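Local coordinates for alkylhydroperoxidase AhpD core: uncharacterized peroxidase-related protein (Ralstonia eutropha, PDB 2PRR) that probably acts as a peroxidase of the AhpD-like type, an oxidoreductase in the carboxymuconolactone decarboxylase family whose substrate is not established, at residues Asp60-Lys65 and Thr166-Leu171; Glu75-Ala80 and Asp129-Val134. One frame throughout, in Å; residues are numbered along the deposited sequence.

Contact 1: residues Asp60-Lys65 and Thr166-Leu171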
loop_
_atom_site.group_PDB
_atom_site.type_symbol
_atom_site.label_atom_id
_atom_site.label_comp_id
_atom_site.label_asym_id
_atom_site.label_seq_id
_atom_site.Cartn_x
_atom_site.Cartn_y
_atom_site.Cartn_z
ATOM N N ASP D 60 -13.448 16.486 25.934
ATOM C CA ASP D 60 -14.282 17.638 26.220
ATOM C C ASP D 60 -13.703 18.910 25.630
ATOM O O ASP D 60 -14.427 19.734 25.111
ATOM C CB ASP D 60 -14.475 17.750 27.725
ATOM C CG ASP D 60 -15.404 16.656 28.284
ATOM O OD1 ASP D 60 -15.776 15.721 27.539
ATOM O OD2 ASP D 60 -15.793 16.752 29.470
ATOM N N ALA D 61 -12.384 19.051 25.638
ATOM C CA ALA D 61 -11.749 20.254 25.072
ATOM C C ALA D 61 -11.979 20.491 23.565
ATOM O O ALA D 61 -11.958 21.623 23.080
ATOM C CB ALA D 61 -10.267 20.219 25.364
ATOM N N LEU D 62 -12.198 19.419 22.827
ATOM C CA LEU D 62 -12.388 19.492 21.398
ATOM C C LEU D 62 -13.853 19.411 20.998
ATOM O O LEU D 62 -14.293 20.093 20.066
ATOM C CB LEU D 62 -11.638 18.322 20.760
ATOM C CG LEU D 62 -10.166 18.201 21.154
ATOM C CD1 LEU D 62 -9.536 16.991 20.515
ATOM C CD2 LEU D 62 -9.410 19.442 20.745
HETATM N N MSE D 63 -14.607 18.559 21.682
HETATM C CA MSE D 63 -15.961 18.316 21.280
HETATM C C MSE D 63 -16.932 19.265 21.979
HETATM O O MSE D 63 -18.065 19.376 21.553
HETATM C CB MSE D 63 -16.342 16.860 21.558
HETATM C CG MSE D 63 -15.393 15.819 21.030
HETATM SE SE MSE D 63 -15.150 15.973 19.139
HETATM C CE MSE D 63 -16.505 15.307 18.585
ATOM N N LEU D 64 -16.509 19.956 23.032
ATOM C CA LEU D 64 -17.430 20.849 23.739
ATOM C C LEU D 64 -17.125 22.347 23.564
ATOM O O LEU D 64 -17.970 23.174 23.862
ATOM C CB LEU D 64 -17.531 20.444 25.210
ATOM C CG LEU D 64 -18.012 19.005 25.485
ATOM C CD1 LEU D 64 -18.206 18.743 26.958
ATOM C CD2 LEU D 64 -19.312 18.735 24.781
ATOM N N LYS D 65 -15.960 22.700 23.027
ATOM C CA LYS D 65 -15.603 24.104 22.831
ATOM C C LYS D 65 -16.535 24.850 21.888
ATOM O O LYS D 65 -17.357 24.244 21.204
ATOM C CB LYS D 65 -14.179 24.208 22.260
ATOM C CG LYS D 65 -13.999 23.638 20.845
ATOM C CD LYS D 65 -12.527 23.638 20.399
ATOM C CE LYS D 65 -12.025 25.013 19.954
ATOM N NZ LYS D 65 -12.486 25.466 18.605
ATOM N N THR D 166 -9.329 14.654 14.548
ATOM C CA THR D 166 -8.714 13.499 13.888
ATOM C C THR D 166 -7.675 12.908 14.867
ATOM O O THR D 166 -7.754 11.739 15.217
ATOM C CB THR D 166 -8.069 13.907 12.562
ATOM O OG1 THR D 166 -9.040 14.539 11.718
ATOM C CG2 THR D 166 -7.440 12.693 11.844
ATOM N N ALA D 167 -6.769 13.749 15.365
ATOM C CA ALA D 167 -5.675 13.308 16.234
ATOM C C ALA D 167 -6.122 12.579 17.484
ATOM O O ALA D 167 -5.613 11.517 17.792
ATOM C CB ALA D 167 -4.769 14.472 16.585
ATOM N N PHE D 168 -7.086 13.134 18.194
ATOM C CA PHE D 168 -7.545 12.521 19.408
ATOM C C PHE D 168 -8.333 11.222 19.200
ATOM O O PHE D 168 -8.190 10.284 19.980
ATOM C CB PHE D 168 -8.382 13.513 20.215
ATOM C CG PHE D 168 -9.039 12.881 21.386
ATOM C CD1 PHE D 168 -8.297 12.564 22.510
ATOM C CD2 PHE D 168 -10.387 12.547 21.346
ATOM C CE1 PHE D 168 -8.894 11.953 23.599
ATOM C CE2 PHE D 168 -11.001 11.953 22.443
ATOM C CZ PHE D 168 -10.248 11.662 23.568
ATOM N N PHE D 169 -9.186 11.153 18.208
ATOM C CA PHE D 169 -9.868 9.924 17.909
ATOM C C PHE D 169 -8.968 8.845 17.212
ATOM O O PHE D 169 -9.297 7.740 17.162
ATOM C CB PHE D 169 -11.178 10.185 17.192
ATOM C CG PHE D 169 -12.256 10.828 18.092
ATOM C CD1 PHE D 169 -13.106 10.064 18.833
ATOM C CD2 PHE D 169 -12.372 12.178 18.187
ATOM C CE1 PHE D 169 -14.076 10.663 19.670
ATOM C CE2 PHE D 169 -13.402 12.763 19.050
ATOM C CZ PHE D 169 -14.189 11.976 19.747
ATOM N N GLY D 170 -7.828 9.231 16.749
ATOM C CA GLY D 170 -6.814 8.257 16.271
ATOM C C GLY D 170 -6.263 7.584 17.530
ATOM O O GLY D 170 -5.927 6.400 17.512
ATOM N N LEU D 171 -6.181 8.338 18.640
ATOM C CA LEU D 171 -5.761 7.783 19.935
ATOM C C LEU D 171 -6.862 6.832 20.428
ATOM O O LEU D 171 -6.623 5.651 20.718
ATOM C CB LEU D 171 -5.525 8.925 20.959
ATOM C CG LEU D 171 -5.190 8.645 22.437
ATOM C CD1 LEU D 171 -4.824 9.943 23.122
ATOM C CD2 LEU D 171 -6.333 7.983 23.190
#
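Selenomethionine Met63 meets Phe169 where the end of helix 49-63 packs on helix 156-179. CB of Met63 points toward the other helix. From there CG lies anti to the carbonyl carbon (chi1 -51°) and comes to 4.2 Å from Phe169 CE2. Bends at chi2 and chi3 then bring SE to the ring edge. SE makes the nearest approach, 3.7 Å from Phe169 CE2, and it is 4.2 Å from Phe169 CZ. CE, the tip, still lies 4.0 Å from Phe169 CE2. This is a Met-aromatic contact at the ring edge: SE sits 5.0 Å from the Phe169 centroid, 78° off the ring normal. A second pair lies alongside. Leu62 reaches across with one branch, CD1, to Phe168 CB at 3.7 Å, and CD1 stands obliquely to the ring. Phe168 CD2 lies 3.7 Å above the Phe169 plane, toward its rim, while Phe169 CE2 lies at the edge of the Phe168 ring, in its plane. Around them, His94 meets Phe169 edge-to-face and a bound PEG lies near its side chain, while Phe55 meets the Phe168 ring. Leu62 also packs on Glu51 of a second subunit. The contact between the helices is therefore dispersion and edge polarity, without hydrogen bonds. Selenium beside ring C-H groups is probably mildly attractive.

Contact 2: residues Glu75-Ala80 and Asp129-Val134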
loop_
_atom_site.group_PDB
_atom_site.type_symbol
_atom_site.label_atom_id
_atom_site.label_comp_id
_atom_site.label_asym_id
_atom_site.label_seq_id
_atom_site.Cartn_x
_atom_site.Cartn_y
_atom_site.Cartn_z
ATOM N N GLU D 75 -18.634 15.053 14.775
ATOM C CA GLU D 75 -18.918 13.618 14.802
ATOM C C GLU D 75 -18.700 12.981 13.436
ATOM O O GLU D 75 -18.307 11.825 13.346
ATOM C CB GLU D 75 -20.338 13.362 15.244
ATOM C CG GLU D 75 -20.601 13.767 16.689
ATOM C CD GLU D 75 -19.775 12.984 17.715
ATOM O OE1 GLU D 75 -19.166 11.944 17.375
ATOM O OE2 GLU D 75 -19.724 13.420 18.875
HETATM N N MSE D 76 -18.931 13.761 12.388
HETATM C CA MSE D 76 -18.732 13.309 11.028
HETATM C C MSE D 76 -17.245 13.008 10.828
HETATM O O MSE D 76 -16.877 11.974 10.271
HETATM C CB MSE D 76 -19.254 14.388 10.075
HETATM C CG MSE D 76 -19.645 13.940 8.702
HETATM SE SE MSE D 76 -20.396 15.382 7.741
HETATM C CE MSE D 76 -21.960 16.007 8.989
ATOM N N ILE D 77 -16.390 13.889 11.339
ATOM C CA ILE D 77 -14.947 13.678 11.279
ATOM C C ILE D 77 -14.554 12.372 11.987
ATOM O O ILE D 77 -13.712 11.601 11.497
ATOM C CB ILE D 77 -14.165 14.870 11.864
ATOM C CG1 ILE D 77 -14.454 16.140 11.044
ATOM C CG2 ILE D 77 -12.624 14.570 11.852
ATOM C CD1 ILE D 77 -13.843 17.427 11.551
ATOM N N VAL D 78 -15.176 12.101 13.122
ATOM C CA VAL D 78 -14.858 10.892 13.872
ATOM C C VAL D 78 -15.245 9.647 13.118
ATOM O O VAL D 78 -14.494 8.634 13.111
ATOM C CB VAL D 78 -15.585 10.820 15.229
ATOM C CG1 VAL D 78 -15.181 9.521 15.964
ATOM C CG2 VAL D 78 -15.290 12.059 16.053
ATOM N N VAL D 79 -16.396 9.707 12.466
ATOM C CA VAL D 79 -16.879 8.538 11.777
ATOM C C VAL D 79 -15.976 8.165 10.554
ATOM O O VAL D 79 -15.712 6.985 10.368
ATOM C CB VAL D 79 -18.376 8.657 11.386
ATOM C CG1 VAL D 79 -18.841 7.411 10.711
ATOM C CG2 VAL D 79 -19.277 8.906 12.651
ATOM N N ALA D 80 -15.530 9.147 9.769
ATOM C CA ALA D 80 -14.725 8.848 8.567
ATOM C C ALA D 80 -13.336 8.367 8.909
ATOM O O ALA D 80 -12.804 7.483 8.249
ATOM C CB ALA D 80 -14.660 10.050 7.622
ATOM N N ASP D 129 -11.829 15.492 3.483
ATOM C CA ASP D 129 -10.606 15.216 2.680
ATOM C C ASP D 129 -9.374 15.536 3.541
ATOM O O ASP D 129 -8.390 14.807 3.546
ATOM C CB ASP D 129 -10.527 16.053 1.387
ATOM C CG ASP D 129 -11.572 15.685 0.331
ATOM O OD1 ASP D 129 -12.031 14.532 0.253
ATOM O OD2 ASP D 129 -11.933 16.569 -0.472
ATOM N N PHE D 130 -9.452 16.644 4.267
ATOM C CA PHE D 130 -8.368 17.112 5.105
ATOM C C PHE D 130 -8.173 16.158 6.272
ATOM O O PHE D 130 -7.074 15.653 6.489
ATOM C CB PHE D 130 -8.665 18.548 5.596
ATOM C CG PHE D 130 -7.573 19.126 6.465
ATOM C CD1 PHE D 130 -6.312 19.369 5.938
ATOM C CD2 PHE D 130 -7.812 19.434 7.801
ATOM C CE1 PHE D 130 -5.319 19.880 6.721
ATOM C CE2 PHE D 130 -6.827 19.955 8.587
ATOM C CZ PHE D 130 -5.567 20.177 8.047
ATOM N N ALA D 131 -9.253 15.935 7.015
ATOM C CA ALA D 131 -9.272 14.955 8.098
ATOM C C ALA D 131 -8.602 13.639 7.697
ATOM O O ALA D 131 -7.814 13.088 8.449
ATOM C CB ALA D 131 -10.686 14.676 8.495
ATOM N N LEU D 132 -8.944 13.118 6.525
ATOM C CA LEU D 132 -8.352 11.860 6.070
ATOM C C LEU D 132 -6.870 11.955 5.827
ATOM O O LEU D 132 -6.163 10.991 6.110
ATOM C CB LEU D 132 -9.084 11.274 4.858
ATOM C CG LEU D 132 -10.216 10.266 5.176
ATOM C CD1 LEU D 132 -9.666 9.052 5.903
ATOM C CD2 LEU D 132 -11.372 10.842 5.992
ATOM N N LYS D 133 -6.398 13.116 5.364
ATOM C CA LYS D 133 -4.960 13.358 5.149
ATOM C C LYS D 133 -4.179 13.419 6.477
ATOM O O LYS D 133 -3.066 12.887 6.600
ATOM C CB LYS D 133 -4.728 14.656 4.371
ATOM C CG LYS D 133 -3.287 14.750 3.863
ATOM C CD LYS D 133 -2.993 15.980 3.037
ATOM C CE LYS D 133 -1.640 15.747 2.267
ATOM N NZ LYS D 133 -1.119 16.943 1.512
ATOM N N VAL D 134 -4.759 14.104 7.461
ATOM C CA VAL D 134 -4.181 14.175 8.772
ATOM C C VAL D 134 -4.164 12.757 9.349
ATOM O O VAL D 134 -3.180 12.325 9.941
ATOM C CB VAL D 134 -5.044 15.059 9.722
ATOM C CG1 VAL D 134 -4.540 14.969 11.140
ATOM C CG2 VAL D 134 -5.092 16.500 9.255
#
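Ile77 and Ala131 bring together two helices of the all-helical AhpD-like fold, 71-84 and 122-137. Their CA atoms are 6.6 Å apart, a short separation for facing residues, consistent with the small side chain of Ala131. The packing between the segments is wholly apolar. Ile77 touches with its short branch: CG2, anti to the backbone N, meets Ala131 CB at 3.9 Å. Next along the helix the roles are exchanged. Ala80 offers only its CB, which points toward the other helix, and Leu132 supplies the reach. The CA atoms of Ala80 and Leu132 are 7.5 Å apart, a little wider than the first pair. Polar links run to other parts of the chain. Glu75 OE1 is hydrogen-bonded to His94 ND1 on helix 88-102, a pair consistent with the glutamate and histidine of the AhpD active-site motif. Lys133 makes a salt bridge with Asp145, and Asp129 OD1 is hydrogen-bonded to Tyr115 OH. Val111 of helix 107-114 covers Ala80 as well. Phe130 and Val134 pack on Thr178 of a second subunit. Leu132 has a chi1 of -92°, away from a staggered position, and with it CD2 comes to 3.8 Å from Ala80 CB.

In the fold
Both contacts are buried, and contact 2 is nested along the chain inside the loop that contact 1 closes. They share no helix, yet helices 49-63 and 71-84 are neighbours in sequence, and the contact centres are 12 Å apart. Thr166 and Phe169 join them: Thr166 CG2 packs on Ala131 O at 3.4 Å, and Phe169 CD1 on Val78 CG1 at 3.6 Å. Helix 156-179 thus touches both helices of contact 2. Contact 1 joins a selenium-to-ring-edge contact to an aliphatic one and lies beside a bound PEG. Contact 2 is purely aliphatic, with an alanine in each pair. Both reach the second subunit.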